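PDB 6GZW: Dye type peroxidase A from Streptomyces lividans 1326, which probably uses a bound heme to oxidise dyes and other substrates at the expense of hydrogen peroxide. Local coordinates for residues A[28-36]-A[138-149]; A[195-203]-A[214-222]. All coordinates share one frame; numbering follows the deposited sequence. Where two conformers were deposited one is given.

Interaction 1 of 2, residues A[28-36]-A[138-149]; sequences ARGHLVAFD and AFHALRAIQRDA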
loop_
_atom_site.group_PDB
_atom_site.type_symbol
_atom_site.label_atom_id
_atom_site.label_comp_id
_atom_site.label_asym_id
_atom_site.label_seq_id
_atom_site.Cartn_x
_atom_site.Cartn_y
_atom_site.Cartn_z
ATOM N N ALA A 28 9.690 0.211 1.474
ATOM C CA ALA A 28 8.535 -0.584 1.056
ATOM C C ALA A 28 7.258 0.242 0.860
ATOM O O ALA A 28 6.394 -0.165 0.099
ATOM C CB ALA A 28 8.263 -1.687 2.041
ATOM N N ARG A 29 7.141 1.378 1.545
ATOM C CA ARG A 29 5.930 2.176 1.530
ATOM C C ARG A 29 6.278 3.630 1.300
ATOM O O ARG A 29 7.196 4.128 1.926
ATOM C CB ARG A 29 5.212 2.010 2.865
ATOM C CG ARG A 29 3.909 2.755 2.986
ATOM C CD ARG A 29 3.011 2.493 1.807
ATOM N NE ARG A 29 1.628 2.673 2.170
ATOM C CZ ARG A 29 0.618 2.625 1.330
ATOM N NH1 ARG A 29 0.814 2.404 0.032
ATOM N NH2 ARG A 29 -0.604 2.793 1.791
ATOM N N GLY A 30 5.561 4.282 0.377
ATOM C CA GLY A 30 5.726 5.701 0.052
ATOM C C GLY A 30 4.409 6.464 0.034
ATOM O O GLY A 30 3.360 5.946 -0.342
ATOM N N HIS A 31 4.470 7.718 0.475
ATOM C CA HIS A 31 3.404 8.675 0.252
ATOM C C HIS A 31 4.060 9.961 -0.267
ATOM O O HIS A 31 4.943 10.506 0.407
ATOM C CB HIS A 31 2.646 8.988 1.540
ATOM C CG HIS A 31 2.048 7.798 2.235
ATOM N ND1 HIS A 31 0.970 7.089 1.743
ATOM C CD2 HIS A 31 2.378 7.209 3.410
ATOM C CE1 HIS A 31 0.660 6.122 2.596
ATOM N NE2 HIS A 31 1.482 6.186 3.631
ATOM N N LEU A 32 3.634 10.420 -1.432
ATOM C CA LEU A 32 4.057 11.715 -1.967
ATOM C C LEU A 32 2.880 12.660 -1.815
ATOM O O LEU A 32 1.753 12.269 -2.095
ATOM C CB LEU A 32 4.420 11.627 -3.434
ATOM C CG LEU A 32 5.428 10.558 -3.876
ATOM C CD1 LEU A 32 5.805 10.697 -5.347
ATOM C CD2 LEU A 32 6.676 10.564 -3.002
ATOM N N VAL A 33 3.115 13.895 -1.371
ATOM C CA VAL A 33 2.021 14.838 -1.198
ATOM C C VAL A 33 2.505 16.229 -1.600
ATOM O O VAL A 33 3.666 16.549 -1.377
ATOM C CB VAL A 33 1.475 14.762 0.245
ATOM C CG1 VAL A 33 2.569 14.913 1.275
ATOM C CG2 VAL A 33 0.322 15.720 0.479
ATOM N N ALA A 34 1.651 16.981 -2.293
ATOM C CA ALA A 34 1.887 18.371 -2.595
ATOM C C ALA A 34 0.871 19.226 -1.852
ATOM O O ALA A 34 -0.293 18.838 -1.722
ATOM C CB ALA A 34 1.814 18.604 -4.099
ATOM N N PHE A 35 1.319 20.391 -1.371
ATOM C CA PHE A 35 0.477 21.355 -0.684
ATOM C C PHE A 35 0.511 22.690 -1.430
ATOM O O PHE A 35 1.573 23.042 -1.978
ATOM C CB PHE A 35 0.982 21.597 0.743
ATOM C CG PHE A 35 0.890 20.410 1.647
ATOM C CD1 PHE A 35 1.928 19.491 1.701
ATOM C CD2 PHE A 35 -0.188 20.224 2.511
ATOM C CE1 PHE A 35 1.901 18.392 2.540
ATOM C CE2 PHE A 35 -0.222 19.106 3.365
ATOM C CZ PHE A 35 0.824 18.187 3.368
ATOM N N ASP A 36 -0.611 23.400 -1.452
ATOM C CA ASP A 36 -0.644 24.808 -1.862
ATOM C C ASP A 36 -0.873 25.715 -0.682
ATOM O O ASP A 36 -1.721 25.454 0.178
ATOM C CB ASP A 36 -1.725 25.072 -2.905
ATOM C CG ASP A 36 -1.377 24.486 -4.262
ATOM O OD1 ASP A 36 -0.185 24.398 -4.592
ATOM O OD2 ASP A 36 -2.315 24.160 -5.018
ATOM N N ALA A 138 4.536 4.767 8.147
ATOM C CA ALA A 138 4.405 5.686 7.060
ATOM C C ALA A 138 3.127 6.537 7.128
ATOM O O ALA A 138 3.163 7.741 6.906
ATOM C CB ALA A 138 4.452 4.933 5.732
ATOM N N PHE A 139 2.001 5.888 7.387
ATOM C CA PHE A 139 0.724 6.606 7.448
ATOM C C PHE A 139 0.728 7.655 8.570
ATOM O O PHE A 139 0.331 8.807 8.393
ATOM C CB PHE A 139 -0.455 5.686 7.656
ATOM C CG PHE A 139 -1.755 6.433 7.666
ATOM C CD1 PHE A 139 -2.346 6.824 6.478
ATOM C CD2 PHE A 139 -2.316 6.875 8.866
ATOM C CE1 PHE A 139 -3.487 7.620 6.463
ATOM C CE2 PHE A 139 -3.451 7.665 8.855
ATOM C CZ PHE A 139 -4.065 8.019 7.671
ATOM N N HIS A 140 1.222 7.235 9.717
ATOM C CA HIS A 140 1.319 8.131 10.871
ATOM C C HIS A 140 2.119 9.384 10.504
ATOM O O HIS A 140 1.722 10.483 10.857
ATOM C CB HIS A 140 1.962 7.388 12.033
ATOM C CG HIS A 140 2.340 8.233 13.211
ATOM N ND1 HIS A 140 3.641 8.620 13.464
ATOM C CD2 HIS A 140 1.604 8.687 14.250
ATOM C CE1 HIS A 140 3.670 9.320 14.590
ATOM N NE2 HIS A 140 2.446 9.374 15.085
ATOM N N ALA A 141 3.225 9.229 9.764
ATOM C CA ALA A 141 3.984 10.386 9.306
ATOM C C ALA A 141 3.239 11.248 8.279
ATOM O O ALA A 141 3.219 12.480 8.364
ATOM C CB ALA A 141 5.321 9.944 8.768
ATOM N N LEU A 142 2.592 10.620 7.303
ATOM C CA LEU A 142 1.758 11.374 6.351
ATOM C C LEU A 142 0.704 12.216 7.057
ATOM O O LEU A 142 0.531 13.404 6.782
ATOM C CB LEU A 142 1.058 10.423 5.374
ATOM C CG LEU A 142 0.009 11.043 4.434
ATOM C CD1 LEU A 142 0.584 12.111 3.512
ATOM C CD2 LEU A 142 -0.701 9.963 3.655
ATOM N N ARG A 143 -0.008 11.590 7.963
ATOM C CA ARG A 143 -1.066 12.266 8.675
ATOM C C ARG A 143 -0.523 13.398 9.545
ATOM O O ARG A 143 -1.111 14.486 9.622
ATOM C CB ARG A 143 -1.831 11.229 9.504
ATOM C CG ARG A 143 -3.040 11.757 10.284
ATOM C CD ARG A 143 -4.055 12.494 9.417
ATOM N NE ARG A 143 -5.245 12.881 10.183
ATOM C CZ ARG A 143 -6.286 13.574 9.714
ATOM N NH1 ARG A 143 -6.334 14.023 8.473
ATOM N NH2 ARG A 143 -7.310 13.821 10.526
ATOM N N ALA A 144 0.630 13.172 10.185
ATOM C CA ALA A 144 1.212 14.212 11.041
ATOM C C ALA A 144 1.681 15.413 10.233
ATOM O O ALA A 144 1.423 16.572 10.612
ATOM C CB ALA A 144 2.318 13.634 11.878
ATOM N N ILE A 145 2.340 15.148 9.109
ATOM C CA ILE A 145 2.768 16.220 8.215
ATOM C C ILE A 145 1.548 16.959 7.673
ATOM O O ILE A 145 1.484 18.194 7.688
ATOM C CB ILE A 145 3.663 15.629 7.110
ATOM C CG1 ILE A 145 5.013 15.171 7.712
ATOM C CG2 ILE A 145 3.822 16.551 5.905
ATOM C CD1 ILE A 145 5.909 16.293 8.208
ATOM N N GLN A 146 0.535 16.218 7.226
ATOM C CA GLN A 146 -0.647 16.872 6.689
ATOM C C GLN A 146 -1.398 17.726 7.713
ATOM O O GLN A 146 -1.852 18.815 7.375
ATOM C CB GLN A 146 -1.568 15.853 6.020
ATOM C CG GLN A 146 -2.915 16.394 5.533
ATOM C CD GLN A 146 -4.051 15.998 6.453
ATOM O OE1 GLN A 146 -3.994 14.955 7.112
ATOM N NE2 GLN A 146 -5.083 16.824 6.513
ATOM N N ARG A 147 -1.499 17.239 8.942
ATOM C CA ARG A 147 -2.115 17.986 10.038
ATOM C C ARG A 147 -1.289 19.189 10.515
ATOM O O ARG A 147 -1.866 20.179 11.007
ATOM C CB ARG A 147 -2.427 17.044 11.201
ATOM C CG ARG A 147 -3.535 16.066 10.897
ATOM C CD ARG A 147 -4.893 16.691 11.087
ATOM N NE ARG A 147 -5.257 16.762 12.495
ATOM C CZ ARG A 147 -6.386 17.299 12.947
ATOM N NH1 ARG A 147 -7.270 17.834 12.100
ATOM N NH2 ARG A 147 -6.647 17.306 14.256
ATOM N N ASP A 148 0.041 19.138 10.370
ATOM C CA ASP A 148 0.881 20.336 10.604
ATOM C C ASP A 148 0.584 21.481 9.647
ATOM O O ASP A 148 0.807 22.661 9.994
ATOM C CB ASP A 148 2.367 20.043 10.428
ATOM C CG ASP A 148 3.001 19.364 11.607
ATOM O OD1 ASP A 148 2.440 19.335 12.717
ATOM O OD2 ASP A 148 4.128 18.864 11.413
ATOM N N ALA A 149 0.128 21.167 8.438
ATOM C CA ALA A 149 -0.220 22.213 7.453
ATOM C C ALA A 149 -1.291 23.176 7.989
ATOM O O ALA A 149 -1.219 24.369 7.743
ATOM C CB ALA A 149 -0.646 21.610 6.132
#

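Interaction 2 of 2, residues A[195-203]-A[214-222]; sequences FDRRIFVPE and WMANGSYVV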
loop_
_atom_site.group_PDB
_atom_site.type_symbol
_atom_site.label_atom_id
_atom_site.label_comp_id
_atom_site.label_asym_id
_atom_site.label_seq_id
_atom_site.Cartn_x
_atom_site.Cartn_y
_atom_site.Cartn_z
ATOM N N PHE A 195 29.574 11.476 -8.770
ATOM C CA PHE A 195 28.280 11.415 -8.067
ATOM C C PHE A 195 27.809 12.765 -7.521
ATOM O O PHE A 195 26.743 13.238 -7.877
ATOM C CB PHE A 195 28.288 10.400 -6.937
ATOM C CG PHE A 195 26.957 10.259 -6.274
ATOM C CD1 PHE A 195 25.963 9.503 -6.868
ATOM C CD2 PHE A 195 26.677 10.931 -5.105
ATOM C CE1 PHE A 195 24.724 9.363 -6.280
ATOM C CE2 PHE A 195 25.425 10.799 -4.516
ATOM C CZ PHE A 195 24.450 10.020 -5.106
ATOM N N ASP A 196 28.606 13.391 -6.659
ATOM C CA ASP A 196 28.230 14.690 -6.088
ATOM C C ASP A 196 27.940 15.735 -7.152
ATOM O O ASP A 196 26.937 16.454 -7.083
ATOM C CB ASP A 196 29.332 15.231 -5.167
ATOM C CG ASP A 196 29.366 14.558 -3.808
ATOM O OD1 ASP A 196 28.933 13.388 -3.651
ATOM O OD2 ASP A 196 29.840 15.228 -2.870
ATOM N N ARG A 197 28.813 15.835 -8.155
ATOM C CA ARG A 197 28.567 16.760 -9.242
ATOM C C ARG A 197 27.222 16.487 -9.945
ATOM O O ARG A 197 26.515 17.436 -10.320
ATOM C CB ARG A 197 29.713 16.773 -10.289
ATOM C CG ARG A 197 29.448 17.761 -11.429
ATOM C CD ARG A 197 30.620 18.035 -12.361
ATOM N NE ARG A 197 31.091 16.844 -13.070
ATOM C CZ ARG A 197 32.096 16.049 -12.689
ATOM N NH1 ARG A 197 32.781 16.252 -11.562
ATOM N NH2 ARG A 197 32.420 15.013 -13.450
ATOM N N ARG A 198 26.889 15.211 -10.138
ATOM C CA ARG A 198 25.678 14.865 -10.905
ATOM C C ARG A 198 24.386 15.192 -10.150
ATOM O O ARG A 198 23.411 15.618 -10.760
ATOM C CB ARG A 198 25.681 13.394 -11.275
ATOM C CG ARG A 198 26.602 13.031 -12.420
ATOM C CD ARG A 198 26.849 11.547 -12.462
ATOM N NE ARG A 198 27.222 11.125 -13.812
ATOM C CZ ARG A 198 27.249 9.864 -14.228
ATOM N NH1 ARG A 198 26.993 8.856 -13.418
ATOM N NH2 ARG A 198 27.539 9.611 -15.491
ATOM N N ILE A 199 24.422 15.017 -8.837
ATOM C CA ILE A 199 23.219 14.917 -8.029
ATOM C C ILE A 199 22.984 16.132 -7.118
ATOM O O ILE A 199 21.834 16.482 -6.900
ATOM C CB ILE A 199 23.270 13.607 -7.221
ATOM C CG1 ILE A 199 23.477 12.382 -8.148
ATOM C CG2 ILE A 199 22.009 13.408 -6.366
ATOM C CD1 ILE A 199 22.559 12.342 -9.345
ATOM N N PHE A 200 24.036 16.792 -6.620
ATOM C CA PHE A 200 23.849 17.863 -5.625
ATOM C C PHE A 200 24.383 19.215 -6.067
ATOM O O PHE A 200 25.429 19.310 -6.738
ATOM C CB PHE A 200 24.520 17.486 -4.311
ATOM C CG PHE A 200 23.885 16.312 -3.613
ATOM C CD1 PHE A 200 22.602 16.405 -3.082
ATOM C CD2 PHE A 200 24.589 15.123 -3.428
ATOM C CE1 PHE A 200 22.018 15.315 -2.428
ATOM C CE2 PHE A 200 24.015 14.040 -2.786
ATOM C CZ PHE A 200 22.731 14.136 -2.268
ATOM N N VAL A 201 23.657 20.256 -5.672
ATOM C CA VAL A 201 24.093 21.629 -5.846
ATOM C C VAL A 201 25.315 21.773 -4.932
ATOM O O VAL A 201 25.298 21.273 -3.809
ATOM C CB VAL A 201 22.978 22.635 -5.446
ATOM C CG1 VAL A 201 23.462 24.090 -5.501
ATOM C CG2 VAL A 201 21.772 22.519 -6.365
ATOM N N PRO A 202 26.410 22.402 -5.420
ATOM C CA PRO A 202 27.633 22.495 -4.606
ATOM C C PRO A 202 27.502 23.349 -3.322
ATOM O O PRO A 202 26.553 24.132 -3.200
ATOM C CB PRO A 202 28.674 23.116 -5.566
ATOM C CG PRO A 202 27.942 23.579 -6.757
ATOM C CD PRO A 202 26.584 22.940 -6.780
ATOM N N GLU A 203 28.439 23.163 -2.384
ATOM C CA GLU A 203 28.484 23.947 -1.135
ATOM C C GLU A 203 28.571 25.435 -1.405
ATOM O O GLU A 203 27.976 26.213 -0.662
ATOM C CB GLU A 203 29.666 23.544 -0.246
ATOM C CG GLU A 203 29.513 22.209 0.457
ATOM C CD GLU A 203 30.720 21.844 1.303
ATOM O OE1 GLU A 203 31.074 20.650 1.346
ATOM O OE2 GLU A 203 31.319 22.747 1.922
ATOM N N TRP A 214 20.683 29.537 -1.025
ATOM C CA TRP A 214 19.783 28.760 -0.162
ATOM C C TRP A 214 19.658 27.291 -0.606
ATOM O O TRP A 214 19.249 26.445 0.188
ATOM C CB TRP A 214 18.387 29.412 -0.049
ATOM C CG TRP A 214 17.512 29.293 -1.241
ATOM C CD1 TRP A 214 17.377 30.191 -2.249
ATOM C CD2 TRP A 214 16.611 28.215 -1.540
ATOM N NE1 TRP A 214 16.467 29.744 -3.176
ATOM C CE2 TRP A 214 15.976 28.532 -2.761
ATOM C CE3 TRP A 214 16.282 27.015 -0.896
ATOM C CZ2 TRP A 214 15.047 27.682 -3.356
ATOM C CZ3 TRP A 214 15.341 26.180 -1.492
ATOM C CH2 TRP A 214 14.738 26.517 -2.692
ATOM N N MET A 215 19.984 26.994 -1.868
ATOM C CA MET A 215 19.973 25.613 -2.368
ATOM C C MET A 215 21.260 24.794 -2.177
ATOM O O MET A 215 21.343 23.653 -2.652
ATOM C CB MET A 215 19.531 25.592 -3.836
ATOM C CG MET A 215 18.023 25.500 -4.023
ATOM S SD MET A 215 17.284 23.988 -3.374
ATOM C CE MET A 215 18.006 22.777 -4.490
ATOM N N ALA A 216 22.259 25.360 -1.497
ATOM C CA ALA A 216 23.527 24.660 -1.248
ATOM C C ALA A 216 23.363 23.247 -0.668
ATOM O O ALA A 216 22.597 23.057 0.273
ATOM C CB ALA A 216 24.434 25.505 -0.360
ATOM N N ASN A 217 24.018 22.262 -1.293
ATOM C CA ASN A 217 23.885 20.845 -0.942
ATOM C C ASN A 217 22.478 20.247 -1.192
ATOM O O ASN A 217 22.201 19.145 -0.742
ATOM C CB ASN A 217 24.329 20.607 0.488
ATOM C CG ASN A 217 25.696 21.199 0.760
ATOM O OD1 ASN A 217 26.621 20.990 -0.028
ATOM N ND2 ASN A 217 25.827 21.974 1.841
ATOM N N GLY A 218 21.630 20.975 -1.894
ATOM C CA GLY A 218 20.305 20.493 -2.274
ATOM C C GLY A 218 20.303 19.720 -3.574
ATOM O O GLY A 218 21.353 19.489 -4.193
ATOM N N SER A 219 19.122 19.288 -3.994
ATOM C CA SER A 219 18.960 18.592 -5.280
ATOM C C SER A 219 17.610 18.963 -5.866
ATOM O O SER A 219 16.736 19.410 -5.127
ATOM C CB SER A 219 19.073 17.088 -5.087
ATOM O OG SER A 219 19.125 16.413 -6.338
ATOM N N TYR A 220 17.445 18.793 -7.179
ATOM C CA TYR A 220 16.179 19.042 -7.865
ATOM C C TYR A 220 15.539 17.667 -8.117
ATOM O O TYR A 220 16.182 16.775 -8.656
ATOM C CB TYR A 220 16.354 19.837 -9.166
ATOM C CG TYR A 220 16.809 21.228 -8.826
ATOM C CD1 TYR A 220 15.884 22.209 -8.477
ATOM C CD2 TYR A 220 18.147 21.531 -8.746
ATOM C CE1 TYR A 220 16.290 23.465 -8.070
ATOM C CE2 TYR A 220 18.564 22.801 -8.348
ATOM C CZ TYR A 220 17.626 23.749 -8.021
ATOM O OH TYR A 220 17.982 25.005 -7.624
ATOM N N VAL A 221 14.279 17.532 -7.705
ATOM C CA VAL A 221 13.503 16.306 -7.936
ATOM C C VAL A 221 12.489 16.545 -9.057
ATOM O O VAL A 221 11.835 17.594 -9.107
ATOM C CB VAL A 221 12.854 15.795 -6.628
ATOM C CG1 VAL A 221 11.805 16.735 -6.082
ATOM C CG2 VAL A 221 12.254 14.398 -6.814
ATOM N N VAL A 222 12.391 15.585 -9.970
ATOM C CA VAL A 222 11.291 15.521 -10.921
ATOM C C VAL A 222 10.517 14.260 -10.582
ATOM O O VAL A 222 11.099 13.172 -10.554
ATOM C CB VAL A 222 11.781 15.499 -12.382
ATOM C CG1 VAL A 222 10.625 15.235 -13.349
ATOM C CG2 VAL A 222 12.497 16.809 -12.689
HETATM O O HOH W 1 26.897 19.039 -2.069
#

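Interaction 1 of 2, residues A[28-36]-A[138-149]
The carbonyl oxygen of Ala138 takes the helical hydrogen bond from Leu142 N at 3.0 Å, while His31 CD2 approaches it from the neighbouring strand to 3.6 Å. This is helix-on-sheet packing in the N-terminal ferredoxin-like half of the peroxidase. Helix 135-149 is the crossover of a beta-alpha-beta unit joining strands 126-132 and 153-162, and strand 29-37 lies between those two in the sheet. The helix runs almost parallel to that middle strand, the axes inclined by 14° and 8.9 Å apart at their closest. The contact starts at Arg29, which lays CG against Ala138 CB at 3.5 Å. Next along the strand comes His31. Leu142 CD2 lies over one face of its imidazole, 3.9 Å from the centroid and 17° off the normal, a CH-pi contact, while Phe139 N stands at the ring edge. On the strand side His31 ND1 is hydrogen-bonded to Asn160 OD1, which fixes the rotation of the ring. An alanine here would take away the surface under Leu142 CD2 and is likely to leave Asn160 OD1 without its mate. With CG anti to the amide nitrogen (chi1 172°), Leu142 points its branches at the strand, and CD1 meets Val33 CG1 at 4.1 Å. One flank of the helix faces the second subunit: Arg143 forms salt bridges to Glu234 and Asp231 of that subunit, and Phe139 meets its His307 edge-to-face. The contact closes at Phe35, whose CZ presents the ring edge to Gln146 CA at 3.9 Å, with CE2 3.8 Å from Ala149 CB.

Interaction 2 of 2, residues A[195-203]-A[214-222]
A helix exit docked on a tight turn is the kind of contact made here, within the C-terminal ferredoxin-like half. Residues 200-203, leaving helix 195-199, lie along the type II beta turn Met215-Gly218 that leads into strand 219-228. The turn is closed by Gly218 N to Met215 O, and the carbonyl at its end is then an acceptor for the exit segment. Gly218 O receives Val201 N at 2.8 Å in a nearly straight bond (167° at the hydrogen), and Phe200 CA adds a CH...O contact at 3.3 Å. The Phe200 ring turns its edge to this same oxygen, and His18 stacks on the ring. A weak, bent bond, Asn217 N to Val201 O at 3.0 Å, ties the turn to the exit a second time, and a water bridges that carbonyl to Asn217 OD1. Ser219 OG also donates to Ile199 O, though Ser219 adopts two conformers and the bond may not be permanent. Val201 sits over the turn, its CB against Met215 O at 3.4 Å. Its CG2, anti to the carbonyl carbon, makes the apolar contacts, with Tyr220 CE2 at 3.8 Å and with Met215 CE. Met215 CE in turn lies over one face of the Tyr220 ring. At the solvent-exposed end, Glu203 OE1 forms a salt bridge with Lys17 NZ, while Glu203 CG rests 3.2 Å from Asn217 OD1.

In the fold
Interactions 1 and 2 both reach the same antiparallel sheet, in its N-terminal and C-terminal halves, and show how one continuous sheet can carry two different kinds of packing. Interaction 1 lays a crossover helix along strand 29-37; interaction 2 sets a helix exit at the start of strand 219-228. Their centres are 24 Å apart and the nearest atoms about 8 Å, without touching. Interaction 2 comes nearer a bound cofactor, the side chain of Ile199 lying about 10 Å from the heme. Only interaction 1 reaches the second subunit, whose Asp231 and Glu234, just beyond its own copy of strand 219-228, pair with Arg143.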